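Local coordinates for protein aspartate aminotransferase (Rhodobacter sphaeroides, PDB 3NRA) that probably catalyses, with pyridoxal 5'-phosphate as cofactor, the reversible transfer of the amino group of L-aspartate to 2-oxoglutarate, giving oxaloacetate and L-glutamate, at residues D85-R90 with A292-W297; D103-T108 with L262-G267; A160-A165 with F330-Q335. All coordinates share one frame; numbering follows the deposited sequence.

Overall arrangement
Interactions 1 and 2 form one neighbourhood, their centres about 11 Å apart. Helix 81-95, which supplies residues 85-90, leads in the chain to strand 105-108, and Leu91 of that helix lies against Leu105, Val264 and Phe266. The loop 292-297 also packs on the strands: Leu294 CD1 meets Ile107 CG2 at 3.8 Å. Interaction 3 stands apart, its centre about 33 Å from that of interaction 1 and about 31 Å from that of interaction 2, on the opposite side of the chain's centre from the latter. Trp297 NE1 hydrogen-bonds to Glu255 OE2, two residues after Lys253, which carries the cofactor as a modified lysine, so interaction 1 is linked to the cofactor-bearing loop.

Interaction 1 (D85-R90 with A292-W297); sequences DLLAPR and AVLRGW
The NH1 of Arg90 is shared by two backbone carbonyls of the facing loop. It donates to Arg295 O at 2.9 Å, nearly straight at 170° and in the plane of the guanidinium, and also to Trp297 O at 2.9 Å, where the bond is more bent and the oxygen is tilted from that plane. In both cases NH1 sits above the plane of the accepting carbonyl. The neighbouring NH2 reaches the same loop through a water, which accepts from NH2 and donates to Arg295 O, so this oxygen receives both the arginine and the water. An arginine suits the place because its several N-H groups can serve two carbonyls, one within and one just after the short 3-10 segment 294-296. Its CD is anti to CA (chi2 -173°); the chain is extended from CG to NE, and the guanidinium lies at the loop. In the fold, the contact joins helix 81-95 to the connection between helices 288-291 and 304-324, all of it part of the region shared by class I and II aminotransferases. Beneath the polar bonds lies an apolar layer built on Leu87. Its CD2 stands 3.9 Å from Trp297 CE3, while its other methyl, CD1, meets Leu294 CD1 at 4.2 Å; it crosses both partners at about a right angle. The branched leucine thus spreads its two methyls over two neighbours. Farther out, Leu86 CD1 rests on the aliphatic part of Arg295, 4.2 Å from its CG, while the Arg295 guanidinium is occupied elsewhere, bonding to Gln72. Trp297 meets Leu87 through CE3 and gives its NE1 to Glu255, a division that suits a large, mostly apolar ring carrying one N-H.

Interaction 2 (D103-T108 with L262-G267); sequences DGLIIT and LGVAFG
Leu105 has CG anti to its backbone N (chi1 178°), whereas Phe266 has CG between its N and carbonyl carbon (chi1 49°), and with these torsions the two side chains lie side by side and point the same way. Leu105 CD1 comes 3.8 Å from Phe266 CB and also 4.0 Å from Val264 CB, so that one methyl touches two neighbours on the partner strand. Ile107 adds its CG1 on the same face, and Arg84 of helix 81-95 touches Leu105. On the other face Ile106 CG2 is pressed against Ala265 CB at 3.5 Å, tighter than usual for two carbons; the small alanine suits a place where helix 269-282 also closes in, with Met275 on Ala265 and Ile272 on Ile106.

Strands 105-108 and 263-267 run antiparallel at 158°. Ile106 and Ala265 exchange both backbone bonds, with Ile106 N donating to Ala265 O at 2.9 Å, and Thr108 and Gly263 form a second such pair, Thr108 N to Gly263 O being 2.8 Å. A CB on Gly263 would come very close to Thr108 OG1, whose hydroxyl bonds to Gly110 O. In the seven-stranded sheet of fold-type I aminotransferases, strand 263-267 is the one running against the rest, and 105-108 flanks it at the edge. With alternate backbone groups paired across the two strands, and those of Val264 and Phe266 bonded to strand 245-249, aliphatic groups pack on both faces, joined by Phe266 on that of Leu105, consistent with an outer strand held by backbone bonds and apolar packing.

Interaction 3 (A160-A165 with F330-Q335); sequences ADETRA and FARTPQ
Glu162 and Thr333 meet through a two-pronged set of bonds. Thr333 OG1 donates to Glu162 OE1 at 2.8 Å on its syn lone pair, and Thr333 N gives a nearly straight bond (169°) to Glu162 OE2 at 2.9 Å from the syn side, somewhat out of the carboxylate plane. A threonine suits this place because its hydroxyl and amide can address the two oxygens of one carboxylate. OE2 also forms a salt bridge with Arg332 NE at 3.4 Å, the two side chains sliding past each other in opposite directions. Replacing Glu162 by an alanine would probably leave Thr333 N and the Arg332 charge without their carboxylate mate and open a gap beside the Arg332 chain. The Arg332 chain is bent at chi2 (-69°) and chi3 (-65°), which places NE beside the Glu162 chain. Its NH2 donates to Arg164 O at 2.9 Å, NH1 makes weak bonds to Arg164 O and Ala165 O, and Asp161 O lies over one guanidinium face, offset toward the rim. The contact joins the loop between strand 149-154 and helix 169-177, on the side of the seven-stranded sheet, to the loop between helix 304-324 and strand 339-340, consistent with the large and small domains of a fold-type I aminotransferase. A further link is the weak bond from Gln335 NE2 to Glu162 O at 3.0 Å, and Gln335 OE1 accepts from Val195 N. In the second shell, Asp161 OD1 accepts from Thr163 OG1 and, at 3.0 Å, from Thr163 N, the latter bond closing an Asx turn that spans Glu162. Arg324 of helix 304-324 donates to Thr333 OG1, and Tyr157 O takes a bond from Arg332 NH1.

Interaction 1 (D85-R90 with A292-W297)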
loop_
_atom_site.group_PDB
_atom_site.type_symbol
_atom_site.label_atom_id
_atom_site.label_comp_id
_atom_site.label_asym_id
_atom_site.label_seq_id
_atom_site.Cartn_x
_atom_site.Cartn_y
_atom_site.Cartn_z
ATOM N N ASP B 85 10.607 -11.312 -14.495
ATOM C CA ASP B 85 11.152 -11.932 -15.693
ATOM C C ASP B 85 10.099 -12.662 -16.553
ATOM O O ASP B 85 10.202 -12.660 -17.767
ATOM C CB ASP B 85 12.290 -12.905 -15.329
ATOM C CG ASP B 85 13.564 -12.190 -14.869
ATOM O OD1 ASP B 85 13.722 -10.965 -15.143
ATOM O OD2 ASP B 85 14.418 -12.869 -14.247
ATOM N N LEU B 86 9.126 -13.304 -15.917
ATOM C CA LEU B 86 7.996 -13.915 -16.645
ATOM C C LEU B 86 7.116 -12.827 -17.276
ATOM O O LEU B 86 6.651 -12.978 -18.392
ATOM C CB LEU B 86 7.118 -14.771 -15.730
ATOM C CG LEU B 86 7.293 -16.283 -15.666
ATOM C CD1 LEU B 86 6.312 -16.832 -14.604
ATOM C CD2 LEU B 86 7.069 -16.998 -17.048
ATOM N N LEU B 87 6.862 -11.753 -16.541
ATOM C CA LEU B 87 5.848 -10.775 -16.966
ATOM C C LEU B 87 6.319 -9.857 -18.091
ATOM O O LEU B 87 5.535 -9.512 -18.978
ATOM C CB LEU B 87 5.376 -9.940 -15.792
ATOM C CG LEU B 87 4.392 -10.548 -14.790
ATOM C CD1 LEU B 87 3.989 -9.416 -13.767
ATOM C CD2 LEU B 87 3.167 -11.125 -15.445
ATOM N N ALA B 88 7.596 -9.479 -18.068
ATOM C CA ALA B 88 8.122 -8.449 -18.980
ATOM C C ALA B 88 7.863 -8.779 -20.465
ATOM O O ALA B 88 7.388 -7.906 -21.222
ATOM C CB ALA B 88 9.647 -8.216 -18.714
ATOM N N PRO B 89 8.153 -10.048 -20.893
ATOM C CA PRO B 89 7.826 -10.445 -22.282
ATOM C C PRO B 89 6.334 -10.370 -22.585
ATOM O O PRO B 89 5.948 -9.952 -23.673
ATOM C CB PRO B 89 8.333 -11.898 -22.374
ATOM C CG PRO B 89 9.364 -12.017 -21.310
ATOM C CD PRO B 89 8.925 -11.092 -20.196
ATOM N N ARG B 90 5.499 -10.707 -21.607
ATOM C CA ARG B 90 4.044 -10.673 -21.798
ATOM C C ARG B 90 3.536 -9.240 -21.945
ATOM O O ARG B 90 2.747 -8.935 -22.854
ATOM C CB ARG B 90 3.339 -11.378 -20.651
ATOM C CG ARG B 90 3.820 -12.821 -20.457
ATOM C CD ARG B 90 3.033 -13.570 -19.468
ATOM N NE ARG B 90 3.600 -14.912 -19.273
ATOM C CZ ARG B 90 3.277 -15.753 -18.282
ATOM N NH1 ARG B 90 2.391 -15.415 -17.326
ATOM N NH2 ARG B 90 3.886 -16.916 -18.207
ATOM N N ALA B 292 2.426 -14.338 -6.475
ATOM C CA ALA B 292 2.372 -15.613 -7.139
ATOM C C ALA B 292 1.246 -15.754 -8.159
ATOM O O ALA B 292 1.415 -16.501 -9.109
ATOM C CB ALA B 292 2.272 -16.808 -6.063
ATOM N N VAL B 293 0.088 -15.078 -7.961
ATOM C CA VAL B 293 -1.023 -15.226 -8.926
ATOM C C VAL B 293 -0.678 -14.623 -10.298
ATOM O O VAL B 293 -1.246 -15.042 -11.317
ATOM C CB VAL B 293 -2.373 -14.630 -8.431
ATOM C CG1 VAL B 293 -2.746 -15.195 -7.038
ATOM C CG2 VAL B 293 -2.330 -13.099 -8.438
ATOM N N LEU B 294 0.276 -13.689 -10.322
ATOM C CA LEU B 294 0.726 -13.065 -11.564
ATOM C C LEU B 294 1.467 -14.007 -12.484
ATOM O O LEU B 294 1.620 -13.699 -13.661
ATOM C CB LEU B 294 1.632 -11.845 -11.269
ATOM C CG LEU B 294 0.955 -10.690 -10.517
ATOM C CD1 LEU B 294 1.977 -9.648 -10.105
ATOM C CD2 LEU B 294 -0.144 -10.066 -11.388
ATOM N N ARG B 295 1.913 -15.168 -11.975
ATOM C CA ARG B 295 2.499 -16.203 -12.848
ATOM C C ARG B 295 1.514 -16.672 -13.948
ATOM O O ARG B 295 1.943 -17.117 -15.042
ATOM C CB ARG B 295 2.993 -17.392 -12.019
ATOM C CG ARG B 295 4.131 -17.041 -11.054
ATOM C CD ARG B 295 4.824 -18.315 -10.471
ATOM N NE ARG B 295 6.026 -17.957 -9.695
ATOM C CZ ARG B 295 6.076 -17.801 -8.362
ATOM N NH1 ARG B 295 5.000 -18.009 -7.584
ATOM N NH2 ARG B 295 7.226 -17.427 -7.793
ATOM N N GLY B 296 0.205 -16.541 -13.664
ATOM C CA GLY B 296 -0.856 -16.878 -14.622
ATOM C C GLY B 296 -1.335 -15.723 -15.519
ATOM O O GLY B 296 -2.151 -15.944 -16.411
ATOM N N TRP B 297 -0.861 -14.495 -15.254
ATOM C CA TRP B 297 -1.385 -13.313 -15.905
ATOM C C TRP B 297 -0.878 -13.249 -17.341
ATOM O O TRP B 297 0.347 -13.366 -17.590
ATOM C CB TRP B 297 -0.974 -12.039 -15.140
ATOM C CG TRP B 297 -1.671 -10.766 -15.614
ATOM C CD1 TRP B 297 -2.925 -10.664 -16.154
ATOM C CD2 TRP B 297 -1.171 -9.413 -15.513
ATOM N NE1 TRP B 297 -3.216 -9.334 -16.438
ATOM C CE2 TRP B 297 -2.160 -8.556 -16.057
ATOM C CE3 TRP B 297 0.018 -8.856 -15.053
ATOM C CZ2 TRP B 297 -1.990 -7.182 -16.140
ATOM C CZ3 TRP B 297 0.199 -7.486 -15.153
ATOM C CH2 TRP B 297 -0.794 -6.667 -15.682
HETATM O O HOH W 1 2.679 -19.196 -16.875
#

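Interaction 2 (D103-T108 with L262-G267)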
loop_
_atom_site.group_PDB
_atom_site.type_symbol
_atom_site.label_atom_id
_atom_site.label_comp_id
_atom_site.label_asym_id
_atom_site.label_seq_id
_atom_site.Cartn_x
_atom_site.Cartn_y
_atom_site.Cartn_z
ATOM N N ASP B 103 15.180 -3.320 -14.334
ATOM C CA ASP B 103 15.168 -1.917 -13.906
ATOM C C ASP B 103 13.959 -1.097 -14.377
ATOM O O ASP B 103 13.832 0.074 -14.004
ATOM C CB ASP B 103 16.455 -1.230 -14.368
ATOM C CG ASP B 103 17.711 -1.968 -13.914
ATOM O OD1 ASP B 103 17.721 -2.470 -12.775
ATOM O OD2 ASP B 103 18.683 -2.032 -14.691
ATOM N N GLY B 104 13.083 -1.685 -15.190
ATOM C CA GLY B 104 11.959 -0.936 -15.748
ATOM C C GLY B 104 10.583 -1.493 -15.433
ATOM O O GLY B 104 9.645 -1.253 -16.189
ATOM N N LEU B 105 10.465 -2.265 -14.342
ATOM C CA LEU B 105 9.214 -2.985 -14.017
ATOM C C LEU B 105 9.093 -3.151 -12.510
ATOM O O LEU B 105 9.960 -3.701 -11.892
ATOM C CB LEU B 105 9.161 -4.346 -14.690
ATOM C CG LEU B 105 7.921 -5.211 -14.401
ATOM C CD1 LEU B 105 6.569 -4.482 -14.770
ATOM C CD2 LEU B 105 8.032 -6.524 -15.131
ATOM N N ILE B 106 8.007 -2.631 -11.945
ATOM C CA ILE B 106 7.736 -2.729 -10.517
ATOM C C ILE B 106 6.380 -3.369 -10.341
ATOM O O ILE B 106 5.461 -3.089 -11.133
ATOM C CB ILE B 106 7.773 -1.327 -9.825
ATOM C CG1 ILE B 106 7.639 -1.464 -8.319
ATOM C CG2 ILE B 106 6.688 -0.406 -10.380
ATOM C CD1 ILE B 106 7.916 -0.108 -7.513
ATOM N N ILE B 107 6.280 -4.276 -9.341
ATOM C CA ILE B 107 5.019 -4.832 -8.898
ATOM C C ILE B 107 4.539 -4.124 -7.629
ATOM O O ILE B 107 5.298 -3.997 -6.666
ATOM C CB ILE B 107 5.127 -6.308 -8.584
ATOM C CG1 ILE B 107 5.702 -7.083 -9.796
ATOM C CG2 ILE B 107 3.719 -6.856 -8.185
ATOM C CD1 ILE B 107 5.892 -8.618 -9.540
ATOM N N THR B 108 3.257 -3.730 -7.620
ATOM C CA THR B 108 2.720 -2.752 -6.661
ATOM C C THR B 108 1.408 -3.262 -6.021
ATOM O O THR B 108 0.750 -4.186 -6.574
ATOM C CB THR B 108 2.378 -1.418 -7.358
ATOM O OG1 THR B 108 1.474 -1.677 -8.426
ATOM C CG2 THR B 108 3.636 -0.716 -7.909
ATOM N N LEU B 262 -2.893 -6.311 -6.703
ATOM C CA LEU B 262 -1.711 -6.364 -7.545
ATOM C C LEU B 262 -1.810 -5.395 -8.686
ATOM O O LEU B 262 -2.871 -5.227 -9.272
ATOM C CB LEU B 262 -1.496 -7.790 -8.103
ATOM C CG LEU B 262 -1.284 -8.843 -7.031
ATOM C CD1 LEU B 262 -1.610 -10.202 -7.585
ATOM C CD2 LEU B 262 0.160 -8.765 -6.484
ATOM N N GLY B 263 -0.702 -4.704 -8.961
ATOM C CA GLY B 263 -0.578 -3.883 -10.133
ATOM C C GLY B 263 0.837 -3.897 -10.570
ATOM O O GLY B 263 1.710 -4.408 -9.857
ATOM N N VAL B 264 1.092 -3.340 -11.742
ATOM C CA VAL B 264 2.458 -3.129 -12.194
ATOM C C VAL B 264 2.616 -1.776 -12.810
ATOM O O VAL B 264 1.627 -1.174 -13.287
ATOM C CB VAL B 264 2.906 -4.173 -13.228
ATOM C CG1 VAL B 264 2.904 -5.571 -12.611
ATOM C CG2 VAL B 264 2.038 -4.079 -14.508
ATOM N N ALA B 265 3.859 -1.294 -12.804
ATOM C CA ALA B 265 4.250 -0.107 -13.551
ATOM C C ALA B 265 5.526 -0.413 -14.321
ATOM O O ALA B 265 6.390 -1.158 -13.839
ATOM C CB ALA B 265 4.461 1.023 -12.655
ATOM N N PHE B 266 5.628 0.135 -15.515
ATOM C CA PHE B 266 6.789 -0.109 -16.353
ATOM C C PHE B 266 7.065 1.004 -17.301
ATOM O O PHE B 266 6.156 1.755 -17.691
ATOM C CB PHE B 266 6.654 -1.457 -17.133
ATOM C CG PHE B 266 5.316 -1.647 -17.850
ATOM C CD1 PHE B 266 4.193 -2.140 -17.159
ATOM C CD2 PHE B 266 5.213 -1.439 -19.214
ATOM C CE1 PHE B 266 2.999 -2.375 -17.820
ATOM C CE2 PHE B 266 4.021 -1.647 -19.875
ATOM C CZ PHE B 266 2.907 -2.136 -19.186
ATOM N N GLY B 267 8.329 1.118 -17.662
ATOM C CA GLY B 267 8.805 2.233 -18.437
ATOM C C GLY B 267 10.030 2.837 -17.811
ATOM O O GLY B 267 10.980 2.120 -17.490
#

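Interaction 3 (A160-A165 with F330-Q335)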
loop_
_atom_site.group_PDB
_atom_site.type_symbol
_atom_site.label_atom_id
_atom_site.label_comp_id
_atom_site.label_asym_id
_atom_site.label_seq_id
_atom_site.Cartn_x
_atom_site.Cartn_y
_atom_site.Cartn_z
ATOM N N ALA B 160 -21.751 12.230 -30.963
ATOM C CA ALA B 160 -22.123 11.069 -31.811
ATOM C C ALA B 160 -20.912 10.472 -32.570
ATOM O O ALA B 160 -20.987 9.339 -33.074
ATOM C CB ALA B 160 -23.205 11.472 -32.806
ATOM N N ASP B 161 -19.826 11.242 -32.675
ATOM C CA ASP B 161 -18.571 10.751 -33.285
ATOM C C ASP B 161 -17.836 9.867 -32.295
ATOM O O ASP B 161 -17.138 10.371 -31.400
ATOM C CB ASP B 161 -17.675 11.934 -33.703
ATOM C CG ASP B 161 -16.360 11.491 -34.366
ATOM O OD1 ASP B 161 -16.129 10.259 -34.556
ATOM O OD2 ASP B 161 -15.561 12.393 -34.693
ATOM N N GLU B 162 -17.906 8.555 -32.514
ATOM C CA GLU B 162 -17.257 7.602 -31.633
ATOM C C GLU B 162 -15.890 7.076 -32.179
ATOM O O GLU B 162 -15.421 6.030 -31.769
ATOM C CB GLU B 162 -18.244 6.440 -31.319
ATOM C CG GLU B 162 -19.573 6.956 -30.635
ATOM C CD GLU B 162 -20.291 5.895 -29.758
ATOM O OE1 GLU B 162 -20.536 4.759 -30.257
ATOM O OE2 GLU B 162 -20.671 6.240 -28.604
ATOM N N THR B 163 -15.252 7.840 -33.062
ATOM C CA THR B 163 -13.919 7.472 -33.593
ATOM C C THR B 163 -12.780 8.099 -32.775
ATOM O O THR B 163 -11.615 7.876 -33.057
ATOM C CB THR B 163 -13.749 7.890 -35.067
ATOM O OG1 THR B 163 -13.757 9.318 -35.165
ATOM C CG2 THR B 163 -14.852 7.288 -35.947
ATOM N N ARG B 164 -13.116 8.903 -31.792
ATOM C CA ARG B 164 -12.117 9.395 -30.871
ATOM C C ARG B 164 -12.726 9.650 -29.528
ATOM O O ARG B 164 -13.973 9.715 -29.390
ATOM C CB ARG B 164 -11.455 10.653 -31.430
ATOM C CG ARG B 164 -12.377 11.844 -31.637
ATOM C CD ARG B 164 -11.633 12.972 -32.367
ATOM N NE ARG B 164 -12.540 14.073 -32.733
ATOM C CZ ARG B 164 -12.242 15.070 -33.585
ATOM N NH1 ARG B 164 -11.038 15.133 -34.187
ATOM N NH2 ARG B 164 -13.162 16.014 -33.854
ATOM N N ALA B 165 -11.864 9.750 -28.519
ATOM C CA ALA B 165 -12.295 10.003 -27.156
ATOM C C ALA B 165 -12.814 11.427 -27.010
ATOM O O ALA B 165 -13.778 11.653 -26.315
ATOM C CB ALA B 165 -11.173 9.766 -26.204
ATOM N N PHE B 330 -27.858 10.476 -22.565
ATOM C CA PHE B 330 -26.766 10.259 -23.503
ATOM C C PHE B 330 -25.750 9.344 -22.838
ATOM O O PHE B 330 -25.466 9.499 -21.648
ATOM C CB PHE B 330 -26.090 11.584 -23.860
ATOM C CG PHE B 330 -24.804 11.414 -24.557
ATOM C CD1 PHE B 330 -24.760 11.307 -25.928
ATOM C CD2 PHE B 330 -23.625 11.262 -23.836
ATOM C CE1 PHE B 330 -23.575 11.089 -26.565
ATOM C CE2 PHE B 330 -22.459 11.029 -24.461
ATOM C CZ PHE B 330 -22.419 10.940 -25.825
ATOM N N ALA B 331 -25.161 8.437 -23.613
ATOM C CA ALA B 331 -24.029 7.627 -23.116
ATOM C C ALA B 331 -23.119 7.183 -24.268
ATOM O O ALA B 331 -23.609 6.673 -25.266
ATOM C CB ALA B 331 -24.541 6.432 -22.373
ATOM N N ARG B 332 -21.801 7.398 -24.128
ATOM C CA ARG B 332 -20.865 6.892 -25.105
ATOM C C ARG B 332 -20.827 5.385 -24.996
ATOM O O ARG B 332 -20.909 4.830 -23.883
ATOM C CB ARG B 332 -19.432 7.455 -24.905
ATOM C CG ARG B 332 -19.211 8.922 -25.454
ATOM C CD ARG B 332 -19.243 8.991 -26.960
ATOM N NE ARG B 332 -18.134 8.255 -27.545
ATOM C CZ ARG B 332 -16.909 8.744 -27.740
ATOM N NH1 ARG B 332 -16.617 10.007 -27.428
ATOM N NH2 ARG B 332 -15.957 7.960 -28.248
ATOM N N THR B 333 -20.683 4.725 -26.139
ATOM C CA THR B 333 -20.363 3.304 -26.167
ATOM C C THR B 333 -19.011 3.085 -25.570
ATOM O O THR B 333 -18.027 3.607 -26.096
ATOM C CB THR B 333 -20.337 2.761 -27.580
ATOM O OG1 THR B 333 -21.541 3.121 -28.245
ATOM C CG2 THR B 333 -20.187 1.198 -27.568
ATOM N N PRO B 334 -18.928 2.287 -24.471
ATOM C CA PRO B 334 -17.611 1.911 -23.965
ATOM C C PRO B 334 -16.853 1.031 -24.961
ATOM O O PRO B 334 -17.447 0.182 -25.606
ATOM C CB PRO B 334 -17.938 1.101 -22.680
ATOM C CG PRO B 334 -19.341 1.344 -22.397
ATOM C CD PRO B 334 -20.005 1.686 -23.663
ATOM N N GLN B 335 -15.553 1.270 -25.093
ATOM C CA GLN B 335 -14.729 0.608 -26.111
ATOM C C GLN B 335 -13.703 -0.348 -25.482
ATOM O O GLN B 335 -13.247 -1.295 -26.121
ATOM C CB GLN B 335 -14.045 1.654 -26.958
ATOM C CG GLN B 335 -15.047 2.443 -27.843
ATOM C CD GLN B 335 -14.482 3.752 -28.400
ATOM O OE1 GLN B 335 -13.914 4.580 -27.659
ATOM N NE2 GLN B 335 -14.701 3.980 -29.696
#